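Long-range contact in L-methionine gamma-lyase (Fusobacterium nucleatum subsp. nucleatum, PDB 6LXU), which belongs to the pyridoxal-phosphate-dependent enzymes of the Cys/Met metabolism family and carries its cofactor on a modified lysine: residues P198-A210 / A222-I235. Residues are numbered along the deposited sequence; the frame is centred on the assembly and turned at random.
Sequences PLKLGVDIVVHSA and AGLVVTRQELADQI
Thr227 OG1 donates to Asp204 O over 2.8 Å, tilted 32° from the carbonyl plane, and ties the end of strand 223-227 to the residue just before strand 205-209. The hydroxyl lies anti to the Thr227 backbone N (chi1 -173°), which carries it across to that carbonyl and alongside Ile205 CG1. Arg228 bends at chi3 and brings NH1 to Asp204 OD1 at 2.9 Å in a nearly straight salt bridge. OD1 uses its anti lone pair, the one facing away from OD2, and sits in the guanidinium plane, while the carboxylate and guanidinium planes stand 89° apart. Asp204 OD2 is taken by His177 and Val184 N, so the carboxylate is gripped through both oxygens; Arg228 NE has a weak, long link to Glu230. Strands 205-209 and 223-227 run antiparallel in the seven-stranded mixed sheet of the PLP-binding domain, characteristic of fold type I, where 223-227 is the strand running against its neighbours. Val206 and Val226 exchange a reciprocal pair of backbone bonds, both 2.9 Å; His208 and Leu224 form a second such pair. On one face Ile205 CG2 crosses Val225 CG1 at 3.7 Å, while Ile205 CG1 reaches Leu231 CD1 of the following helix at 4.1 Å. The other face bears Val226, whose CG1 meets Leu199 CD1 from the 3-10 turn at 3.7 Å, and Leu224, whose CD1 packs on Ala210 CB at 3.8 Å. There His208 NE2 bonds to Glu78, whereas Ser209 OG, on the Ile205 face, holds phosphate oxygen OP1 of the modified residue LLP at position 212.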
ATOM      1  N   PRO A 198      24.959 -13.823  16.094  1.00  7.24           N
ATOM      2  CA  PRO A 198      26.321 -13.369  16.358  1.00  7.41           C
ATOM      3  C   PRO A 198      26.510 -12.643  17.689  1.00  7.75           C
ATOM      4  O   PRO A 198      27.609 -12.737  18.281  1.00  7.53           O
ATOM      5  CB  PRO A 198      26.621 -12.451  15.159  1.00  7.35           C
ATOM      6  CG  PRO A 198      25.758 -12.985  14.060  1.00  7.37           C
ATOM      7  CD  PRO A 198      24.499 -13.398  14.751  1.00  7.22           C
ATOM      8  N   LEU A 199      25.502 -11.933  18.172  1.00  8.00           N
ATOM      9  CA  LEU A 199      25.667 -11.212  19.437  1.00  8.92           C
ATOM     10  C   LEU A 199      25.941 -12.169  20.593  1.00  9.47           C
ATOM     11  O   LEU A 199      26.669 -11.814  21.531  1.00 10.57           O
ATOM     12  CB  LEU A 199      24.436 -10.360  19.743  1.00  9.18           C
ATOM     13  CG  LEU A 199      24.105  -9.288  18.695  1.00  9.39           C
ATOM     14  CD1 LEU A 199      22.848  -8.551  19.099  1.00  9.76           C
ATOM     15  CD2 LEU A 199      25.246  -8.303  18.471  1.00  9.73           C
ATOM     16  N   LYS A 200      25.425 -13.388  20.508  1.00  9.80           N
ATOM     17  CA  LYS A 200      25.669 -14.392  21.554  1.00 10.88           C
ATOM     18  C   LYS A 200      27.090 -14.933  21.519  1.00 10.87           C
ATOM     19  O   LYS A 200      27.513 -15.612  22.475  1.00 12.35           O
ATOM     20  CB  LYS A 200      24.643 -15.520  21.442  1.00 12.33           C
ATOM     21  CG  LYS A 200      23.210 -15.016  21.559  1.00 14.20           C
ATOM     22  CD  LYS A 200      22.189 -16.136  21.586  1.00 16.42           C
ATOM     23  CE  LYS A 200      22.138 -16.821  22.942  1.00 18.24           C
ATOM     24  NZ  LYS A 200      20.958 -17.711  23.052  1.00 20.20           N
ATOM     25  N   LEU A 201      27.833 -14.638  20.450  1.00 10.42           N
ATOM     26  CA  LEU A 201      29.216 -15.066  20.271  1.00 10.50           C
ATOM     27  C   LEU A 201      30.221 -13.953  20.558  1.00 10.23           C
ATOM     28  O   LEU A 201      31.411 -14.144  20.345  1.00 11.03           O
ATOM     29  CB  LEU A 201      29.405 -15.603  18.846  1.00 10.78           C
ATOM     30  CG  LEU A 201      28.417 -16.712  18.467  1.00 11.39           C
ATOM     31  CD1 LEU A 201      28.635 -17.114  17.019  1.00 11.82           C
ATOM     32  CD2 LEU A 201      28.524 -17.931  19.371  1.00 11.94           C
ATOM     33  N   GLY A 202      29.748 -12.807  21.035  1.00  9.75           N
ATOM     34  CA  GLY A 202      30.611 -11.674  21.378  1.00  9.89           C
ATOM     35  C   GLY A 202      30.690 -10.573  20.336  1.00  9.26           C
ATOM     36  O   GLY A 202      31.430  -9.622  20.522  1.00 10.55           O
ATOM     37  N   VAL A 203      29.926 -10.676  19.246  1.00  8.50           N
ATOM     38  CA  VAL A 203      29.902  -9.626  18.217  1.00  8.23           C
ATOM     39  C   VAL A 203      29.204  -8.389  18.785  1.00  7.84           C
ATOM     40  O   VAL A 203      28.308  -8.500  19.601  1.00  8.55           O
ATOM     41  CB  VAL A 203      29.193 -10.182  16.966  1.00  8.43           C
ATOM     42  CG1 VAL A 203      28.857  -9.107  15.940  1.00  8.54           C
ATOM     43  CG2 VAL A 203      30.041 -11.291  16.363  1.00  8.52           C
ATOM     44  N   ASP A 204      29.629  -7.195  18.360  1.00  7.68           N
ATOM     45  CA  ASP A 204      29.027  -5.965  18.859  1.00  7.55           C
ATOM     46  C   ASP A 204      27.774  -5.519  18.094  1.00  6.96           C
ATOM     47  O   ASP A 204      26.847  -5.027  18.705  1.00  7.16           O
ATOM     48  CB  ASP A 204      30.043  -4.839  18.823  1.00  7.97           C
ATOM     49  CG  ASP A 204      31.229  -5.118  19.712  1.00  8.47           C
ATOM     50  OD1 ASP A 204      31.064  -5.039  20.947  1.00 10.61           O
ATOM     51  OD2 ASP A 204      32.298  -5.442  19.184  1.00  8.60           O
ATOM     52  N   ILE A 205      27.798  -5.647  16.757  1.00  6.66           N
ATOM     53  CA  ILE A 205      26.705  -5.135  15.911  1.00  6.52           C
ATOM     54  C   ILE A 205      26.397  -6.179  14.853  1.00  6.40           C
ATOM     55  O   ILE A 205      27.304  -6.686  14.205  1.00  6.45           O
ATOM     56  CB  ILE A 205      27.101  -3.813  15.208  1.00  6.79           C
ATOM     57  CG1 ILE A 205      27.564  -2.750  16.219  1.00  7.04           C
ATOM     58  CG2 ILE A 205      25.943  -3.306  14.343  1.00  6.76           C
ATOM     59  CD1 ILE A 205      28.197  -1.527  15.581  1.00  7.35           C
ATOM     60  N   VAL A 206      25.106  -6.467  14.666  1.00  6.35           N
ATOM     61  CA  VAL A 206      24.636  -7.317  13.584  1.00  6.48           C
ATOM     62  C   VAL A 206      23.905  -6.449  12.574  1.00  6.11           C
ATOM     63  O   VAL A 206      23.090  -5.604  12.952  1.00  6.09           O
ATOM     64  CB  VAL A 206      23.698  -8.425  14.098  1.00  7.29           C
ATOM     65  CG1 VAL A 206      22.944  -9.110  12.960  1.00  7.78           C
ATOM     66  CG2 VAL A 206      24.501  -9.439  14.891  1.00  7.91           C
ATOM     67  N   VAL A 207      24.190  -6.680  11.294  1.00  5.70           N
ATOM     68  CA  VAL A 207      23.482  -6.013  10.202  1.00  5.62           C
ATOM     69  C   VAL A 207      22.854  -7.074   9.294  1.00  5.45           C
ATOM     70  O   VAL A 207      23.359  -8.196   9.137  1.00  5.57           O
ATOM     71  CB  VAL A 207      24.384  -5.041   9.413  1.00  5.93           C
ATOM     72  CG1 VAL A 207      24.952  -3.976  10.325  1.00  6.18           C
ATOM     73  CG2 VAL A 207      25.469  -5.771   8.655  1.00  5.94           C
ATOM     74  N   HIS A 208      21.726  -6.685   8.698  1.00  4.99           N
ATOM     75  CA  HIS A 208      20.992  -7.526   7.736  1.00  5.03           C
ATOM     76  C   HIS A 208      20.541  -6.744   6.527  1.00  4.84           C
ATOM     77  O   HIS A 208      20.077  -5.619   6.659  1.00  5.06           O
ATOM     78  CB  HIS A 208      19.684  -8.056   8.336  1.00  5.19           C
ATOM     79  CG  HIS A 208      19.867  -9.095   9.382  1.00  5.39           C
ATOM     80  ND1 HIS A 208      20.091 -10.419   9.072  1.00  5.61           N
ATOM     81  CD2 HIS A 208      19.843  -9.000  10.732  1.00  5.57           C
ATOM     82  CE1 HIS A 208      20.199 -11.091  10.208  1.00  5.53           C
ATOM     83  NE2 HIS A 208      20.052 -10.258  11.225  1.00  5.87           N
ATOM     84  N   SER A 209      20.571  -7.411   5.379  1.00  4.73           N
ATOM     85  CA  SER A 209      19.664  -7.072   4.295  1.00  4.67           C
ATOM     86  C   SER A 209      18.347  -7.800   4.530  1.00  4.58           C
ATOM     87  O   SER A 209      18.231  -8.991   4.245  1.00  4.71           O
ATOM     88  CB  SER A 209      20.259  -7.456   2.952  1.00  4.80           C
ATOM     89  OG  SER A 209      19.303  -7.187   1.929  1.00  4.94           O
ATOM     90  N   ALA A 210      17.356  -7.071   5.043  1.00  4.40           N
ATOM     91  CA  ALA A 210      16.015  -7.624   5.215  1.00  4.53           C
ATOM     92  C   ALA A 210      15.312  -7.878   3.886  1.00  4.48           C
ATOM     93  O   ALA A 210      14.336  -8.614   3.842  1.00  4.71           O
ATOM     94  CB  ALA A 210      15.172  -6.721   6.108  1.00  4.64           C
ATOM     95  N   ALA A 222      15.272  -3.347   2.146  1.00  4.25           N
ATOM     96  CA  ALA A 222      15.322  -2.890   3.537  1.00  4.28           C
ATOM     97  C   ALA A 222      16.517  -3.472   4.261  1.00  4.29           C
ATOM     98  O   ALA A 222      17.025  -4.533   3.898  1.00  4.25           O
ATOM     99  CB  ALA A 222      14.044  -3.288   4.259  1.00  4.36           C
ATOM    100  N   GLY A 223      16.941  -2.764   5.300  1.00  4.37           N
ATOM    101  CA  GLY A 223      18.044  -3.189   6.149  1.00  4.50           C
ATOM    102  C   GLY A 223      17.664  -3.095   7.606  1.00  4.64           C
ATOM    103  O   GLY A 223      16.770  -2.343   7.988  1.00  4.77           O
ATOM    104  N   LEU A 224      18.384  -3.865   8.429  1.00  4.93           N
ATOM    105  CA  LEU A 224      18.175  -3.862   9.877  1.00  5.32           C
ATOM    106  C   LEU A 224      19.509  -3.947  10.581  1.00  5.52           C
ATOM    107  O   LEU A 224      20.449  -4.584  10.096  1.00  5.76           O
ATOM    108  CB  LEU A 224      17.287  -5.024  10.319  1.00  5.50           C
ATOM    109  CG  LEU A 224      15.868  -5.028   9.767  1.00  5.76           C
ATOM    110  CD1 LEU A 224      15.198  -6.373   9.930  1.00  5.97           C
ATOM    111  CD2 LEU A 224      15.044  -3.929  10.392  1.00  5.89           C
ATOM    112  N   VAL A 225      19.580  -3.291  11.741  1.00  5.62           N
ATOM    113  CA  VAL A 225      20.740  -3.339  12.627  1.00  5.86           C
ATOM    114  C   VAL A 225      20.266  -3.751  14.008  1.00  5.91           C
ATOM    115  O   VAL A 225      19.231  -3.272  14.452  1.00  6.08           O
ATOM    116  CB  VAL A 225      21.417  -1.950  12.716  1.00  6.12           C
ATOM    117  CG1 VAL A 225      22.607  -1.966  13.672  1.00  6.38           C
ATOM    118  CG2 VAL A 225      21.839  -1.443  11.344  1.00  6.25           C
ATOM    119  N   VAL A 226      21.035  -4.616  14.682  1.00  6.11           N
ATOM    120  CA  VAL A 226      20.792  -4.920  16.092  1.00  6.36           C
ATOM    121  C   VAL A 226      22.086  -4.737  16.865  1.00  6.55           C
ATOM    122  O   VAL A 226      23.132  -5.239  16.474  1.00  6.28           O
ATOM    123  CB  VAL A 226      20.254  -6.337  16.317  1.00  6.55           C
ATOM    124  CG1 VAL A 226      19.972  -6.570  17.806  1.00  6.52           C
ATOM    125  CG2 VAL A 226      18.970  -6.551  15.521  1.00  6.79           C
ATOM    126  N   THR A 227      21.993  -4.015  17.983  1.00  6.86           N
ATOM    127  CA  THR A 227      23.144  -3.782  18.843  1.00  7.27           C
ATOM    128  C   THR A 227      22.676  -3.306  20.218  1.00  7.64           C
ATOM    129  O   THR A 227      21.484  -3.252  20.505  1.00  7.76           O
ATOM    130  CB  THR A 227      24.139  -2.811  18.152  1.00  7.17           C
ATOM    131  OG1 THR A 227      25.343  -2.717  18.921  1.00  7.29           O
ATOM    132  CG2 THR A 227      23.581  -1.419  17.975  1.00  7.22           C
ATOM    133  N   ARG A 228      23.652  -2.961  21.065  1.00  8.68           N
ATOM    134  CA  ARG A 228      23.357  -2.405  22.390  1.00  9.95           C
ATOM    135  C   ARG A 228      22.731  -1.025  22.251  1.00  9.87           C
ATOM    136  O   ARG A 228      23.016  -0.301  21.279  1.00  9.42           O
ATOM    137  CB  ARG A 228      24.631  -2.246  23.233  1.00 11.99           C
ATOM    138  CG  ARG A 228      25.442  -3.484  23.477  1.00 14.50           C
ATOM    139  CD  ARG A 228      26.728  -3.157  24.230  1.00 16.23           C
ATOM    140  NE  ARG A 228      27.741  -2.360  23.518  1.00 18.06           N
ATOM    141  CZ  ARG A 228      28.739  -2.835  22.744  1.00 19.06           C
ATOM    142  NH1 ARG A 228      28.843  -4.133  22.490  1.00 19.66           N
ATOM    143  NH2 ARG A 228      29.615  -2.004  22.206  1.00 21.23           N
ATOM    144  N   GLN A 229      21.900  -0.641  23.215  1.00 10.34           N
ATOM    145  CA  GLN A 229      21.155   0.619  23.128  1.00 11.32           C
ATOM    146  C   GLN A 229      22.030   1.839  22.881  1.00 12.07           C
ATOM    147  O   GLN A 229      21.664   2.699  22.069  1.00 11.74           O
ATOM    148  CB  GLN A 229      20.331   0.864  24.397  1.00 11.92           C
ATOM    149  CG  GLN A 229      19.286   1.954  24.249  1.00 12.68           C
ATOM    150  CD  GLN A 229      18.138   1.513  23.380  1.00 13.29           C
ATOM    151  OE1 GLN A 229      17.537   0.467  23.641  1.00 14.35           O
ATOM    152  NE2 GLN A 229      17.824   2.289  22.342  1.00 13.18           N
ATOM    153  N   GLU A 230      23.163   1.921  23.573  1.00 13.27           N
ATOM    154  CA  GLU A 230      24.059   3.072  23.449  1.00 14.62           C
ATOM    155  C   GLU A 230      24.548   3.255  22.009  1.00 13.35           C
ATOM    156  O   GLU A 230      24.554   4.379  21.489  1.00 14.91           O
ATOM    157  CB  GLU A 230      25.241   2.985  24.440  1.00 17.72           C
ATOM    158  CG  GLU A 230      26.212   1.829  24.233  1.00 20.61           C
ATOM    159  CD  GLU A 230      27.142   1.587  25.418  1.00 24.03           C
ATOM    160  OE1 GLU A 230      27.511   2.553  26.123  1.00 27.86           O
ATOM    161  OE2 GLU A 230      27.517   0.413  25.637  1.00 27.49           O
ATOM    162  N   LEU A 231      24.949   2.162  21.377  1.00 11.86           N
ATOM    163  CA  LEU A 231      25.398   2.212  19.987  1.00 11.07           C
ATOM    164  C   LEU A 231      24.225   2.443  19.045  1.00  9.87           C
ATOM    165  O   LEU A 231      24.342   3.202  18.083  1.00  9.35           O
ATOM    166  CB  LEU A 231      26.144   0.932  19.579  1.00 12.15           C
ATOM    167  CG  LEU A 231      27.581   0.750  20.071  1.00 13.24           C
ATOM    168  CD1 LEU A 231      28.074  -0.656  19.765  1.00 13.28           C
ATOM    169  CD2 LEU A 231      28.514   1.773  19.441  1.00 14.03           C
ATOM    170  N   ALA A 232      23.095   1.810  19.322  1.00  8.44           N
ATOM    171  CA  ALA A 232      21.916   1.956  18.474  1.00  8.25           C
ATOM    172  C   ALA A 232      21.487   3.405  18.389  1.00  8.22           C
ATOM    173  O   ALA A 232      21.140   3.897  17.305  1.00  7.92           O
ATOM    174  CB  ALA A 232      20.777   1.104  18.998  1.00  8.30           C
ATOM    175  N   ASP A 233      21.465   4.099  19.520  1.00  8.37           N
ATOM    176  CA  ASP A 233      21.020   5.490  19.531  1.00  8.89           C
ATOM    177  C   ASP A 233      21.935   6.368  18.685  1.00  8.56           C
ATOM    178  O   ASP A 233      21.459   7.293  18.010  1.00  8.64           O
ATOM    179  CB  ASP A 233      20.950   6.033  20.961  1.00 10.05           C
ATOM    180  CG  ASP A 233      19.852   5.389  21.799  1.00 10.84           C
ATOM    181  OD1 ASP A 233      18.981   4.698  21.238  1.00 11.59           O
ATOM    182  OD2 ASP A 233      19.857   5.595  23.041  1.00 13.02           O
ATOM    183  N   GLN A 234      23.232   6.093  18.698  1.00  8.66           N
ATOM    184  CA  GLN A 234      24.164   6.824  17.827  1.00  8.72           C
ATOM    185  C   GLN A 234      23.936   6.508  16.348  1.00  7.97           C
ATOM    186  O   GLN A 234      23.927   7.408  15.506  1.00  7.89           O
ATOM    187  CB  GLN A 234      25.616   6.525  18.193  1.00  9.80           C
ATOM    188  CG  GLN A 234      26.009   6.974  19.597  1.00 11.31           C
ATOM    189  CD  GLN A 234      25.825   8.457  19.799  1.00 13.44           C
ATOM    190  OE1 GLN A 234      26.242   9.265  18.963  1.00 15.39           O
ATOM    191  NE2 GLN A 234      25.175   8.831  20.902  1.00 15.78           N
ATOM    192  N   ILE A 235      23.743   5.239  16.019  1.00  7.43           N
ATOM    193  CA  ILE A 235      23.481   4.861  14.622  1.00  7.53           C
ATOM    194  C   ILE A 235      22.180   5.523  14.130  1.00  7.37           C
ATOM    195  O   ILE A 235      22.131   6.048  13.004  1.00  7.99           O
ATOM    196  CB  ILE A 235      23.475   3.341  14.447  1.00  7.55           C
ATOM    197  CG1 ILE A 235      24.859   2.765  14.767  1.00  7.94           C
ATOM    198  CG2 ILE A 235      23.068   2.961  13.021  1.00  7.67           C
ATOM    199  CD1 ILE A 235      24.868   1.267  14.934  1.00  8.22           C
TER